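Local atomic coordinates of adenylosuccinate lyase (Francisella tularensis subsp. tularensis SCHU S4, PDB entry 4EEI), a protein that probably catalyses release of fumarate from adenylosuccinate and from its imidazole counterpart in purine biosynthesis, giving AMP in the first case, and binds AMP. Residues Lys12-Glu17 and Ser100-Gln105; Asn18-Met23 and Arg57-Glu62; Ile134-Arg139 and Val248-Glu253; Met148-Lys153 and Arg241-Ser246. One frame throughout, in Å; residues are numbered along the deposited sequence.

Contact 1: Lys12-Glu17 and Ser100-Gln105; sequences KIWADE and SALSLQ
Gln105, on the long helix 94-131 of this mainly helical lyase fold, reaches across to Ile13 and Trp14, where the short helix 8-14 ends before helix 16-33 begins. The tight part is apolar, packed on one face and one edge of the indole. Gln105 CB sits over one face of the Trp14 ring system, 4.2 Å from the centroid of its six-membered ring, a CH-pi contact in which methylene meets aromatic face almost squarely. Ile13 CG2 lies above that same face, while Leu102 CD1 meets the ring near its plane, 3.5 Å from Trp14 CZ3. Leu313 and Pro314 of helix 304-333 also touch the indole. The looser side is polar and watery: one water accepts from Gln105 NE2 and donates to Trp14 O. Glutamine suits this place because its aliphatic stem packs on the indole while its amide serves the backbone. Ile13 O, which also receives Asn18 ND2, is reached by Gln105 NE2 at 3.0 Å, with a nearly straight N-H...O angle of 170°.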
loop_
_atom_site.group_PDB
_atom_site.type_symbol
_atom_site.label_atom_id
_atom_site.label_comp_id
_atom_site.label_asym_id
_atom_site.label_seq_id
_atom_site.Cartn_x
_atom_site.Cartn_y
_atom_site.Cartn_z
ATOM N N LYS B 12 18.636 20.879 -2.743
ATOM C CA LYS B 12 18.695 22.336 -2.761
ATOM C C LYS B 12 17.347 22.924 -3.162
ATOM O O LYS B 12 16.909 23.932 -2.612
ATOM C CB LYS B 12 19.784 22.820 -3.720
ATOM C CG LYS B 12 19.967 24.328 -3.737
ATOM C CD LYS B 12 21.169 24.729 -4.576
ATOM C CE LYS B 12 21.356 26.238 -4.589
ATOM N NZ LYS B 12 20.393 26.908 -5.504
ATOM N N ILE B 13 16.676 22.269 -4.102
ATOM C CA ILE B 13 15.373 22.731 -4.560
ATOM C C ILE B 13 14.369 22.716 -3.413
ATOM O O ILE B 13 13.542 23.618 -3.285
ATOM C CB ILE B 13 14.839 21.859 -5.711
ATOM C CG1 ILE B 13 15.643 22.106 -6.989
ATOM C CG2 ILE B 13 13.361 22.129 -5.947
ATOM C CD1 ILE B 13 15.501 21.011 -8.023
ATOM N N TRP B 14 14.442 21.678 -2.586
ATOM C CA TRP B 14 13.522 21.514 -1.473
ATOM C C TRP B 14 13.997 22.112 -0.173
ATOM O O TRP B 14 13.279 22.060 0.848
ATOM C CB TRP B 14 13.160 20.043 -1.307
ATOM C CG TRP B 14 12.510 19.483 -2.547
ATOM C CD1 TRP B 14 13.123 18.811 -3.600
ATOM C CD2 TRP B 14 11.090 19.556 -2.921
ATOM N NE1 TRP B 14 12.208 18.466 -4.561
ATOM C CE2 TRP B 14 10.972 18.882 -4.216
ATOM C CE3 TRP B 14 9.953 20.085 -2.331
ATOM C CZ2 TRP B 14 9.759 18.757 -4.867
ATOM C CZ3 TRP B 14 8.735 19.952 -3.001
ATOM C CH2 TRP B 14 8.643 19.305 -4.239
ATOM N N ALA B 15 15.196 22.685 -0.181
ATOM C CA ALA B 15 15.750 23.343 1.001
ATOM C C ALA B 15 14.975 24.619 1.323
ATOM O O ALA B 15 14.412 25.246 0.426
ATOM C CB ALA B 15 17.225 23.651 0.797
ATOM N N ASP B 16 14.929 24.997 2.599
ATOM C CA ASP B 16 14.143 26.164 2.998
ATOM C C ASP B 16 14.426 27.393 2.135
ATOM O O ASP B 16 13.516 28.155 1.819
ATOM C CB ASP B 16 14.378 26.513 4.475
ATOM C CG ASP B 16 13.605 25.616 5.428
ATOM O OD1 ASP B 16 12.761 24.813 4.976
ATOM O OD2 ASP B 16 13.835 25.738 6.649
ATOM N N GLU B 17 15.683 27.596 1.753
ATOM C CA GLU B 17 16.012 28.808 0.993
ATOM C C GLU B 17 15.280 28.891 -0.352
ATOM O O GLU B 17 14.753 29.945 -0.718
ATOM C CB GLU B 17 17.515 28.957 0.765
ATOM C CG GLU B 17 17.844 30.217 -0.036
ATOM C CD GLU B 17 19.317 30.364 -0.353
ATOM O OE1 GLU B 17 19.980 31.201 0.299
ATOM O OE2 GLU B 17 19.807 29.658 -1.263
ATOM N N SER B 100 1.193 27.287 -5.414
ATOM C CA SER B 100 1.757 27.757 -6.670
ATOM C C SER B 100 3.280 27.653 -6.641
ATOM O O SER B 100 3.909 27.271 -7.628
ATOM C CB SER B 100 1.293 29.184 -6.970
ATOM O OG SER B 100 -0.108 29.211 -7.196
ATOM N N ALA B 101 3.880 27.962 -5.497
ATOM C CA ALA B 101 5.326 27.860 -5.378
ATOM C C ALA B 101 5.739 26.393 -5.379
ATOM O O ALA B 101 6.794 26.039 -5.902
ATOM C CB ALA B 101 5.821 28.575 -4.126
ATOM N N LEU B 102 4.907 25.537 -4.796
ATOM C CA LEU B 102 5.200 24.102 -4.777
ATOM C C LEU B 102 5.238 23.561 -6.201
ATOM O O LEU B 102 6.056 22.707 -6.521
ATOM C CB LEU B 102 4.143 23.360 -3.958
ATOM C CG LEU B 102 4.236 21.842 -3.894
ATOM C CD1 LEU B 102 5.584 21.428 -3.331
ATOM C CD2 LEU B 102 3.118 21.304 -3.017
ATOM N N SER B 103 4.360 24.073 -7.061
ATOM C CA SER B 103 4.371 23.656 -8.464
ATOM C C SER B 103 5.683 24.006 -9.130
ATOM O O SER B 103 6.155 23.267 -9.995
ATOM C CB SER B 103 3.222 24.288 -9.242
ATOM O OG SER B 103 1.989 23.749 -8.814
ATOM N N LEU B 104 6.260 25.145 -8.749
ATOM C CA LEU B 104 7.541 25.556 -9.315
ATOM C C LEU B 104 8.664 24.616 -8.858
ATOM O O LEU B 104 9.544 24.262 -9.647
ATOM C CB LEU B 104 7.868 27.008 -8.953
ATOM C CG LEU B 104 6.837 28.097 -9.272
ATOM C CD1 LEU B 104 7.383 29.470 -8.930
ATOM C CD2 LEU B 104 6.416 28.049 -10.733
ATOM N N GLN B 105 8.636 24.209 -7.591
ATOM C CA GLN B 105 9.611 23.234 -7.099
ATOM C C GLN B 105 9.453 21.890 -7.798
ATOM O O GLN B 105 10.444 21.258 -8.169
ATOM C CB GLN B 105 9.468 23.041 -5.586
ATOM C CG GLN B 105 9.937 24.223 -4.761
ATOM C CD GLN B 105 9.612 24.049 -3.299
ATOM O OE1 GLN B 105 8.444 24.089 -2.906
ATOM N NE2 GLN B 105 10.640 23.816 -2.484
HETATM O O HOH W 1 10.409 22.772 0.320
#

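Contact 2: Asn18-Met23 and Arg57-Glu62; sequences NKYAKM and RVDEIE
Tyr20 of helix 16-33 and Val58 of helix 55-65 reach toward each other from opposite directions, and their apolar touch carries this slender contact. Val58 CG1 approaches the phenol end, 3.6 Å from Tyr20 CZ and 3.4 Å from Tyr20 OH, while Val58 CG2 lies over the rim of one ring face. Setting CG anti to its carbonyl carbon (chi1 -61°) sends the tyrosine ring across the gap between helices whose nearest CA atoms, those of Tyr20 and Val58, are 9.3 Å apart. A long aromatic side chain meeting a compact branched one suits that spacing.

The polar link is a water at the ring edge, in the ring plane, hydrogen-bonded to Tyr20 OH at 3.1 Å. It also lies near Asp59 OD1, but so close that this bond is doubtful.

Other polar bonds stay within a helix or lead outward. Lys22 NZ donates to Asn18 OD1 at 2.8 Å, and Arg57 NH1 forms a salt bridge with Glu60 OE1. Glu62 instead forms one with Arg4 of the second subunit. Helix 68-77, which starts at the AMP-binding Asp68, touches both helices, through Met23 on one and Val58 on the other, while helix 94-131 packs against Lys22 and Met23.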
loop_
_atom_site.group_PDB
_atom_site.type_symbol
_atom_site.label_atom_id
_atom_site.label_comp_id
_atom_site.label_asym_id
_atom_site.label_seq_id
_atom_site.Cartn_x
_atom_site.Cartn_y
_atom_site.Cartn_z
ATOM N N ASN B 18 15.258 27.791 -1.096
ATOM C CA ASN B 18 14.555 27.794 -2.372
ATOM C C ASN B 18 13.044 27.749 -2.190
ATOM O O ASN B 18 12.295 28.303 -3.008
ATOM C CB ASN B 18 15.013 26.654 -3.283
ATOM C CG ASN B 18 14.410 26.755 -4.667
ATOM O OD1 ASN B 18 14.666 27.722 -5.390
ATOM N ND2 ASN B 18 13.587 25.775 -5.039
ATOM N N LYS B 19 12.590 27.090 -1.127
ATOM C CA LYS B 19 11.155 27.075 -0.828
ATOM C C LYS B 19 10.639 28.508 -0.702
ATOM O O LYS B 19 9.621 28.862 -1.300
ATOM C CB LYS B 19 10.850 26.290 0.457
ATOM C CG LYS B 19 9.360 26.237 0.791
ATOM C CD LYS B 19 9.066 26.557 2.257
ATOM C CE LYS B 19 9.410 25.399 3.172
ATOM N NZ LYS B 19 8.782 24.121 2.716
ATOM N N TYR B 20 11.351 29.333 0.060
ATOM C CA TYR B 20 10.949 30.731 0.234
ATOM C C TYR B 20 11.214 31.574 -1.010
ATOM O O TYR B 20 10.467 32.504 -1.297
ATOM C CB TYR B 20 11.657 31.354 1.446
ATOM C CG TYR B 20 11.329 30.665 2.753
ATOM C CD1 TYR B 20 10.020 30.325 3.077
ATOM C CD2 TYR B 20 12.332 30.342 3.652
ATOM C CE1 TYR B 20 9.726 29.683 4.271
ATOM C CE2 TYR B 20 12.050 29.707 4.836
ATOM C CZ TYR B 20 10.752 29.376 5.144
ATOM O OH TYR B 20 10.491 28.741 6.338
ATOM N N ALA B 21 12.277 31.263 -1.749
ATOM C CA ALA B 21 12.551 32.010 -2.980
ATOM C C ALA B 21 11.416 31.807 -3.995
ATOM O O ALA B 21 11.026 32.735 -4.709
ATOM C CB ALA B 21 13.894 31.623 -3.571
ATOM N N LYS B 22 10.877 30.595 -4.055
ATOM C CA LYS B 22 9.759 30.340 -4.962
ATOM C C LYS B 22 8.485 31.006 -4.460
ATOM O O LYS B 22 7.703 31.537 -5.257
ATOM C CB LYS B 22 9.571 28.833 -5.185
ATOM C CG LYS B 22 10.746 28.172 -5.940
ATOM C CD LYS B 22 10.871 28.701 -7.368
ATOM C CE LYS B 22 12.043 29.658 -7.545
ATOM N NZ LYS B 22 13.377 28.983 -7.571
ATOM N N MET B 23 8.281 31.005 -3.144
ATOM C CA MET B 23 7.147 31.731 -2.566
ATOM C C MET B 23 7.222 33.215 -2.914
ATOM O O MET B 23 6.208 33.848 -3.242
ATOM C CB MET B 23 7.097 31.542 -1.050
ATOM C CG MET B 23 6.561 30.176 -0.622
ATOM S SD MET B 23 6.551 30.015 1.177
ATOM C CE MET B 23 5.977 28.313 1.355
ATOM N N ARG B 57 15.602 33.925 9.878
ATOM C CA ARG B 57 14.715 34.954 10.390
ATOM C C ARG B 57 13.259 34.474 10.361
ATOM O O ARG B 57 12.482 34.754 11.278
ATOM C CB ARG B 57 14.887 36.233 9.568
ATOM C CG ARG B 57 13.941 37.343 9.937
ATOM C CD ARG B 57 14.126 37.768 11.374
ATOM N NE ARG B 57 13.228 38.862 11.713
ATOM C CZ ARG B 57 12.809 39.135 12.943
ATOM N NH1 ARG B 57 13.211 38.391 13.964
ATOM N NH2 ARG B 57 11.980 40.152 13.149
ATOM N N VAL B 58 12.902 33.739 9.310
ATOM C CA VAL B 58 11.570 33.162 9.198
ATOM C C VAL B 58 11.302 32.241 10.389
ATOM O O VAL B 58 10.219 32.275 10.986
ATOM C CB VAL B 58 11.391 32.384 7.872
ATOM C CG1 VAL B 58 10.022 31.709 7.823
ATOM C CG2 VAL B 58 11.563 33.316 6.674
ATOM N N ASP B 59 12.299 31.434 10.739
ATOM C CA ASP B 59 12.188 30.520 11.870
ATOM C C ASP B 59 11.925 31.220 13.203
ATOM O O ASP B 59 11.038 30.806 13.952
ATOM C CB ASP B 59 13.428 29.633 11.976
ATOM C CG ASP B 59 13.520 28.637 10.841
ATOM O OD1 ASP B 59 12.508 28.461 10.130
ATOM O OD2 ASP B 59 14.598 28.029 10.664
ATOM N N GLU B 60 12.677 32.275 13.504
ATOM C CA GLU B 60 12.456 32.974 14.770
ATOM C C GLU B 60 11.087 33.653 14.822
ATOM O O GLU B 60 10.434 33.655 15.864
ATOM C CB GLU B 60 13.592 33.949 15.117
ATOM C CG GLU B 60 14.214 34.707 13.954
ATOM C CD GLU B 60 15.392 35.585 14.394
ATOM O OE1 GLU B 60 15.335 36.815 14.175
ATOM O OE2 GLU B 60 16.374 35.044 14.952
ATOM N N ILE B 61 10.649 34.203 13.694
ATOM C CA ILE B 61 9.326 34.811 13.603
ATOM C C ILE B 61 8.235 33.746 13.746
ATOM O O ILE B 61 7.201 33.978 14.385
ATOM C CB ILE B 61 9.150 35.590 12.275
ATOM C CG1 ILE B 61 10.156 36.738 12.195
ATOM C CG2 ILE B 61 7.744 36.143 12.157
ATOM C CD1 ILE B 61 10.188 37.452 10.858
ATOM N N GLU B 62 8.472 32.575 13.163
ATOM C CA GLU B 62 7.491 31.495 13.213
ATOM C C GLU B 62 7.269 30.983 14.640
ATOM O O GLU B 62 6.186 30.490 14.969
ATOM C CB GLU B 62 7.878 30.342 12.278
ATOM C CG GLU B 62 6.806 29.259 12.189
ATOM C CD GLU B 62 7.029 28.274 11.050
ATOM O OE1 GLU B 62 7.952 28.488 10.232
ATOM O OE2 GLU B 62 6.264 27.286 10.977
HETATM O O HOH W 2 13.209 28.367 7.768
#

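Contact 3: Ile134-Arg139 and Val248-Glu253; sequences IITMGR and VFEVYE
Thr136 and Glu250 mark the closest approach of two backbones that do not pair with each other, their CA atoms 9.4 Å apart. Strand 135-140 is one arm of a hairpin with strand 143-149; the other segment turns through Phe249, which has positive phi (52°), before strand 251-252 pairs with strand 335-336. The gap is spanned by side chains and two waters. Arg139, extended from CG to NE, brings its guanidinium edge to the Glu250 carboxylate from the opposite direction: NH2 forms a salt bridge to OE2 at 3.1 Å. The acceptor lies in the guanidinium plane, yet the nitrogen comes from above the carboxylate plane, and the two planes are 49° apart. Val248 CG1 packs against the same nitrogen at 3.6 Å, an apolar flank to the charge. One water accepts from Arg139 NH1 at 2.7 Å, hydrogen-bonds to Thr136 OG1 at 2.6 Å and lies very close to Glu250 OE1. The second accepts from Met137 N and donates to Glu250 OE2. Arg139 NE has its stronger partner in Asp247 of the fourth subunit, and Glu250 OE2 a second cation in Arg344. Next along the chain, Ser140 and His141 are binding residues for succinate and AMP, though those ligands are not bound to this chain here. Each charge has more than one opposite partner, which probably favours the ionised forms in a buried place, with waters bonding to Arg139 NH1, Thr136 OG1 and Met137 N.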
loop_
_atom_site.group_PDB
_atom_site.type_symbol
_atom_site.label_atom_id
_atom_site.label_comp_id
_atom_site.label_asym_id
_atom_site.label_seq_id
_atom_site.Cartn_x
_atom_site.Cartn_y
_atom_site.Cartn_z
ATOM N N ILE B 134 24.314 -11.420 -29.391
ATOM C CA ILE B 134 24.655 -12.511 -28.488
ATOM C C ILE B 134 23.449 -13.415 -28.289
ATOM O O ILE B 134 22.344 -12.933 -28.048
ATOM C CB ILE B 134 25.127 -11.958 -27.133
ATOM C CG1 ILE B 134 26.355 -11.064 -27.336
ATOM C CG2 ILE B 134 25.422 -13.083 -26.161
ATOM C CD1 ILE B 134 26.863 -10.411 -26.059
ATOM N N ILE B 135 23.651 -14.726 -28.390
ATOM C CA ILE B 135 22.542 -15.654 -28.171
ATOM C C ILE B 135 22.572 -16.182 -26.732
ATOM O O ILE B 135 23.629 -16.565 -26.219
ATOM C CB ILE B 135 22.519 -16.794 -29.224
ATOM C CG1 ILE B 135 21.244 -17.629 -29.100
ATOM C CG2 ILE B 135 23.754 -17.665 -29.127
ATOM C CD1 ILE B 135 20.936 -18.422 -30.368
ATOM N N THR B 136 21.412 -16.158 -26.074
ATOM C CA THR B 136 21.312 -16.579 -24.676
ATOM C C THR B 136 20.115 -17.507 -24.515
ATOM O O THR B 136 19.265 -17.583 -25.406
ATOM C CB THR B 136 21.147 -15.369 -23.743
ATOM O OG1 THR B 136 21.232 -15.788 -22.375
ATOM C CG2 THR B 136 19.795 -14.695 -23.980
ATOM N N MET B 137 20.052 -18.223 -23.396
ATOM C CA MET B 137 18.875 -19.035 -23.099
ATOM C C MET B 137 17.781 -18.188 -22.458
ATOM O O MET B 137 17.983 -17.596 -21.384
ATOM C CB MET B 137 19.218 -20.200 -22.163
ATOM C CG MET B 137 20.025 -21.314 -22.799
ATOM S SD MET B 137 19.232 -21.941 -24.295
ATOM C CE MET B 137 17.619 -22.374 -23.640
ATOM N N GLY B 138 16.628 -18.118 -23.118
ATOM C CA GLY B 138 15.437 -17.548 -22.508
ATOM C C GLY B 138 14.956 -18.486 -21.413
ATOM O O GLY B 138 15.178 -19.702 -21.492
ATOM N N ARG B 139 14.314 -17.929 -20.388
ATOM C CA ARG B 139 13.904 -18.712 -19.231
ATOM C C ARG B 139 12.493 -18.353 -18.800
ATOM O O ARG B 139 12.157 -17.175 -18.630
ATOM C CB ARG B 139 14.852 -18.461 -18.047
ATOM C CG ARG B 139 16.259 -19.086 -18.177
ATOM C CD ARG B 139 17.105 -18.695 -16.961
ATOM N NE ARG B 139 18.534 -19.023 -17.088
ATOM C CZ ARG B 139 19.426 -18.255 -17.715
ATOM N NH1 ARG B 139 19.044 -17.127 -18.305
ATOM N NH2 ARG B 139 20.701 -18.616 -17.759
ATOM N N VAL B 248 24.562 -18.668 -12.394
ATOM C CA VAL B 248 24.423 -18.229 -13.778
ATOM C C VAL B 248 25.647 -17.466 -14.278
ATOM O O VAL B 248 26.218 -17.806 -15.312
ATOM C CB VAL B 248 23.190 -17.321 -13.938
ATOM C CG1 VAL B 248 22.888 -17.083 -15.409
ATOM C CG2 VAL B 248 21.990 -17.926 -13.225
ATOM N N PHE B 249 26.051 -16.447 -13.530
ATOM C CA PHE B 249 27.285 -15.713 -13.803
ATOM C C PHE B 249 27.419 -15.200 -15.240
ATOM O O PHE B 249 28.494 -15.299 -15.829
ATOM C CB PHE B 249 28.517 -16.530 -13.412
ATOM C CG PHE B 249 29.685 -15.687 -12.985
ATOM C CD1 PHE B 249 29.488 -14.554 -12.215
ATOM C CD2 PHE B 249 30.973 -16.020 -13.360
ATOM C CE1 PHE B 249 30.556 -13.770 -11.823
ATOM C CE2 PHE B 249 32.047 -15.242 -12.972
ATOM C CZ PHE B 249 31.838 -14.116 -12.202
ATOM N N GLU B 250 26.345 -14.660 -15.805
ATOM C CA GLU B 250 26.396 -14.172 -17.181
ATOM C C GLU B 250 26.812 -12.698 -17.251
ATOM O O GLU B 250 27.271 -12.229 -18.294
ATOM C CB GLU B 250 25.051 -14.430 -17.880
ATOM C CG GLU B 250 24.808 -15.927 -18.149
ATOM C CD GLU B 250 23.476 -16.243 -18.826
ATOM O OE1 GLU B 250 22.701 -15.301 -19.134
ATOM O OE2 GLU B 250 23.209 -17.452 -19.047
ATOM N N VAL B 251 26.657 -11.973 -16.142
ATOM C CA VAL B 251 27.140 -10.590 -16.055
ATOM C C VAL B 251 27.747 -10.340 -14.679
ATOM O O VAL B 251 27.522 -11.115 -13.753
ATOM C CB VAL B 251 25.994 -9.554 -16.222
ATOM C CG1 VAL B 251 25.199 -9.803 -17.496
ATOM C CG2 VAL B 251 25.059 -9.602 -15.012
ATOM N N TYR B 252 28.521 -9.267 -14.544
ATOM C CA TYR B 252 28.852 -8.763 -13.214
ATOM C C TYR B 252 28.910 -7.241 -13.223
ATOM O O TYR B 252 29.214 -6.638 -14.255
ATOM C CB TYR B 252 30.136 -9.384 -12.640
ATOM C CG TYR B 252 31.443 -9.105 -13.381
ATOM C CD1 TYR B 252 31.973 -10.032 -14.277
ATOM C CD2 TYR B 252 32.171 -7.941 -13.142
ATOM C CE1 TYR B 252 33.178 -9.796 -14.933
ATOM C CE2 TYR B 252 33.368 -7.695 -13.793
ATOM C CZ TYR B 252 33.867 -8.624 -14.685
ATOM O OH TYR B 252 35.063 -8.374 -15.322
ATOM N N GLU B 253 28.599 -6.624 -12.086
ATOM C CA GLU B 253 28.698 -5.168 -11.972
ATOM C C GLU B 253 30.159 -4.761 -12.015
ATOM O O GLU B 253 30.999 -5.342 -11.320
ATOM C CB GLU B 253 28.014 -4.664 -10.689
ATOM C CG GLU B 253 26.482 -4.767 -10.735
ATOM C CD GLU B 253 25.797 -4.271 -9.461
ATOM O OE1 GLU B 253 26.499 -3.812 -8.528
ATOM O OE2 GLU B 253 24.551 -4.347 -9.393
HETATM O O HOH W 3 20.298 -15.404 -19.956
HETATM O O HOH W 4 22.710 -18.094 -21.619
#

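Contact 4: Met148-Lys153 and Arg241-Ser246; sequences MSFGQK and RHLHRS
The ends of Phe150 and Leu243 approach from opposite directions, and the meeting is between one methyl and the far end of the ring: Leu243 CD1 lies 4.0 Å from Phe150 CZ and 4.2 Å from Phe150 CE2. With CG anti to the backbone N (chi1 -169°), the torsion of Phe150 carries its ring toward Leu243, with Lys153 alongside. The lysine CD lies 4.0 Å above the Phe150 ring plane near the rim, and this methylene also comes within 4.2 Å of Leu243 CD1. The leucine thus faces a surface made jointly of aromatic ring and aliphatic lysine stem. Helices 151-173 and 217-244, joined here near the first's start and the second's end, are among the long helices characteristic of the fumarase/aspartase superfamily, to which this lyase belongs. Lysine suits the place because its stem is aliphatic while its NZ reaches two salt-bridge partners, Glu239 of its own chain and Glu300 of the third subunit. His299 of that subunit packs on both Lys153 and Leu243.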
loop_
_atom_site.group_PDB
_atom_site.type_symbol
_atom_site.label_atom_id
_atom_site.label_comp_id
_atom_site.label_asym_id
_atom_site.label_seq_id
_atom_site.Cartn_x
_atom_site.Cartn_y
_atom_site.Cartn_z
ATOM N N MET B 148 17.371 -16.865 -27.387
ATOM C CA MET B 148 16.834 -15.567 -27.777
ATOM C C MET B 148 18.016 -14.619 -27.851
ATOM O O MET B 148 19.133 -14.992 -27.500
ATOM C CB MET B 148 15.867 -15.060 -26.713
ATOM C CG MET B 148 16.567 -14.822 -25.378
ATOM S SD MET B 148 15.440 -14.335 -24.062
ATOM C CE MET B 148 14.900 -12.718 -24.649
ATOM N N SER B 149 17.779 -13.385 -28.279
ATOM C CA SER B 149 18.841 -12.384 -28.273
ATOM C C SER B 149 19.027 -11.831 -26.857
ATOM O O SER B 149 18.060 -11.440 -26.212
ATOM C CB SER B 149 18.493 -11.240 -29.214
ATOM O OG SER B 149 19.274 -10.105 -28.904
ATOM N N PHE B 150 20.264 -11.794 -26.375
ATOM C CA PHE B 150 20.541 -11.262 -25.038
ATOM C C PHE B 150 20.167 -9.785 -25.007
ATOM O O PHE B 150 19.653 -9.274 -24.003
ATOM C CB PHE B 150 22.025 -11.446 -24.701
ATOM C CG PHE B 150 22.372 -11.186 -23.251
ATOM C CD1 PHE B 150 22.872 -9.958 -22.851
ATOM C CD2 PHE B 150 22.215 -12.183 -22.293
ATOM C CE1 PHE B 150 23.216 -9.725 -21.519
ATOM C CE2 PHE B 150 22.545 -11.954 -20.960
ATOM C CZ PHE B 150 23.050 -10.726 -20.577
ATOM N N GLY B 151 20.398 -9.099 -26.124
ATOM C CA GLY B 151 20.085 -7.681 -26.218
ATOM C C GLY B 151 18.614 -7.360 -26.032
ATOM O O GLY B 151 18.249 -6.245 -25.643
ATOM N N GLN B 152 17.757 -8.336 -26.305
ATOM C CA GLN B 152 16.331 -8.122 -26.134
ATOM C C GLN B 152 15.975 -7.933 -24.653
ATOM O O GLN B 152 14.945 -7.329 -24.324
ATOM C CB GLN B 152 15.559 -9.284 -26.753
ATOM C CG GLN B 152 14.069 -9.058 -26.821
ATOM C CD GLN B 152 13.394 -9.996 -27.795
ATOM O OE1 GLN B 152 13.855 -10.167 -28.925
ATOM N NE2 GLN B 152 12.292 -10.606 -27.367
ATOM N N LYS B 153 16.829 -8.420 -23.754
ATOM C CA LYS B 153 16.597 -8.188 -22.323
ATOM C C LYS B 153 16.694 -6.695 -22.041
ATOM O O LYS B 153 15.824 -6.109 -21.397
ATOM C CB LYS B 153 17.603 -8.952 -21.458
ATOM C CG LYS B 153 17.461 -10.477 -21.508
ATOM C CD LYS B 153 18.612 -11.144 -20.753
ATOM C CE LYS B 153 18.421 -12.662 -20.639
ATOM N NZ LYS B 153 17.187 -13.022 -19.878
ATOM N N ARG B 241 20.356 -9.016 -11.060
ATOM C CA ARG B 241 20.709 -9.812 -9.879
ATOM C C ARG B 241 20.668 -11.309 -10.165
ATOM O O ARG B 241 21.516 -12.067 -9.682
ATOM C CB ARG B 241 19.792 -9.469 -8.699
ATOM C CG ARG B 241 20.051 -8.092 -8.074
ATOM C CD ARG B 241 18.888 -7.674 -7.170
ATOM N NE ARG B 241 18.649 -8.638 -6.101
ATOM C CZ ARG B 241 17.571 -8.636 -5.323
ATOM N NH1 ARG B 241 16.631 -7.717 -5.496
ATOM N NH2 ARG B 241 17.429 -9.559 -4.385
ATOM N N HIS B 242 19.679 -11.729 -10.945
ATOM C CA HIS B 242 19.571 -13.122 -11.395
ATOM C C HIS B 242 20.768 -13.532 -12.247
ATOM O O HIS B 242 21.355 -14.591 -12.047
ATOM C CB HIS B 242 18.317 -13.308 -12.255
ATOM C CG HIS B 242 17.060 -13.495 -11.478
ATOM N ND1 HIS B 242 16.948 -14.396 -10.441
ATOM C CD2 HIS B 242 15.829 -12.933 -11.623
ATOM C CE1 HIS B 242 15.711 -14.369 -9.968
ATOM N NE2 HIS B 242 15.021 -13.481 -10.667
ATOM N N LEU B 243 21.107 -12.696 -13.222
ATOM C CA LEU B 243 22.179 -13.012 -14.152
ATOM C C LEU B 243 23.551 -12.950 -13.472
ATOM O O LEU B 243 24.515 -13.541 -13.950
ATOM C CB LEU B 243 22.134 -12.063 -15.359
ATOM C CG LEU B 243 20.879 -12.096 -16.236
ATOM C CD1 LEU B 243 20.945 -10.963 -17.240
ATOM C CD2 LEU B 243 20.735 -13.427 -16.963
ATOM N N HIS B 244 23.622 -12.245 -12.345
ATOM C CA HIS B 244 24.878 -12.022 -11.631
ATOM C C HIS B 244 25.187 -13.179 -10.665
ATOM O O HIS B 244 26.325 -13.361 -10.256
ATOM C CB HIS B 244 24.778 -10.691 -10.870
ATOM C CG HIS B 244 26.092 -10.107 -10.455
ATOM N ND1 HIS B 244 27.114 -10.854 -9.912
ATOM C CD2 HIS B 244 26.537 -8.826 -10.477
ATOM C CE1 HIS B 244 28.137 -10.063 -9.632
ATOM N NE2 HIS B 244 27.805 -8.824 -9.958
ATOM N N ARG B 245 24.179 -13.975 -10.306
ATOM C CA ARG B 245 24.385 -15.015 -9.287
ATOM C C ARG B 245 25.437 -16.046 -9.712
ATOM O O ARG B 245 25.625 -16.285 -10.907
ATOM C CB ARG B 245 23.055 -15.686 -8.888
ATOM C CG ARG B 245 22.413 -16.542 -9.966
ATOM C CD ARG B 245 21.129 -17.221 -9.468
ATOM N NE ARG B 245 21.430 -18.204 -8.429
ATOM C CZ ARG B 245 20.675 -18.428 -7.353
ATOM N NH1 ARG B 245 19.550 -17.749 -7.157
ATOM N NH2 ARG B 245 21.057 -19.333 -6.465
ATOM N N SER B 246 26.136 -16.631 -8.736
ATOM C CA SER B 246 27.237 -17.560 -9.015
ATOM C C SER B 246 26.853 -18.684 -9.968
ATOM O O SER B 246 27.673 -19.102 -10.792
ATOM C CB SER B 246 27.775 -18.182 -7.726
ATOM O OG SER B 246 28.412 -17.226 -6.910
#

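Overall arrangement
The contacts form two clusters on opposite sides of the chain's centre. Contacts 1 and 2 share helix 16-33 and touch directly through Asn18 ND2 and Ile13 O; contacts 3 and 4, centres only 4 Å apart, share the hairpin of strands 135-140 and 143-149 and are joined by backbone bonds such as Glu250 N to Leu243 O. Contact 1 is only partly buried, the other three are buried. Chemistry follows place: contact 1 mixes CH-pi packing with a side-chain amide to backbone hydrogen bond, contacts 2 and 4 are chiefly apolar, and contact 3 is ionic and water-bridged. Contacts 3 and 4 both touch the third and fourth subunits, whereas contact 1 meets none.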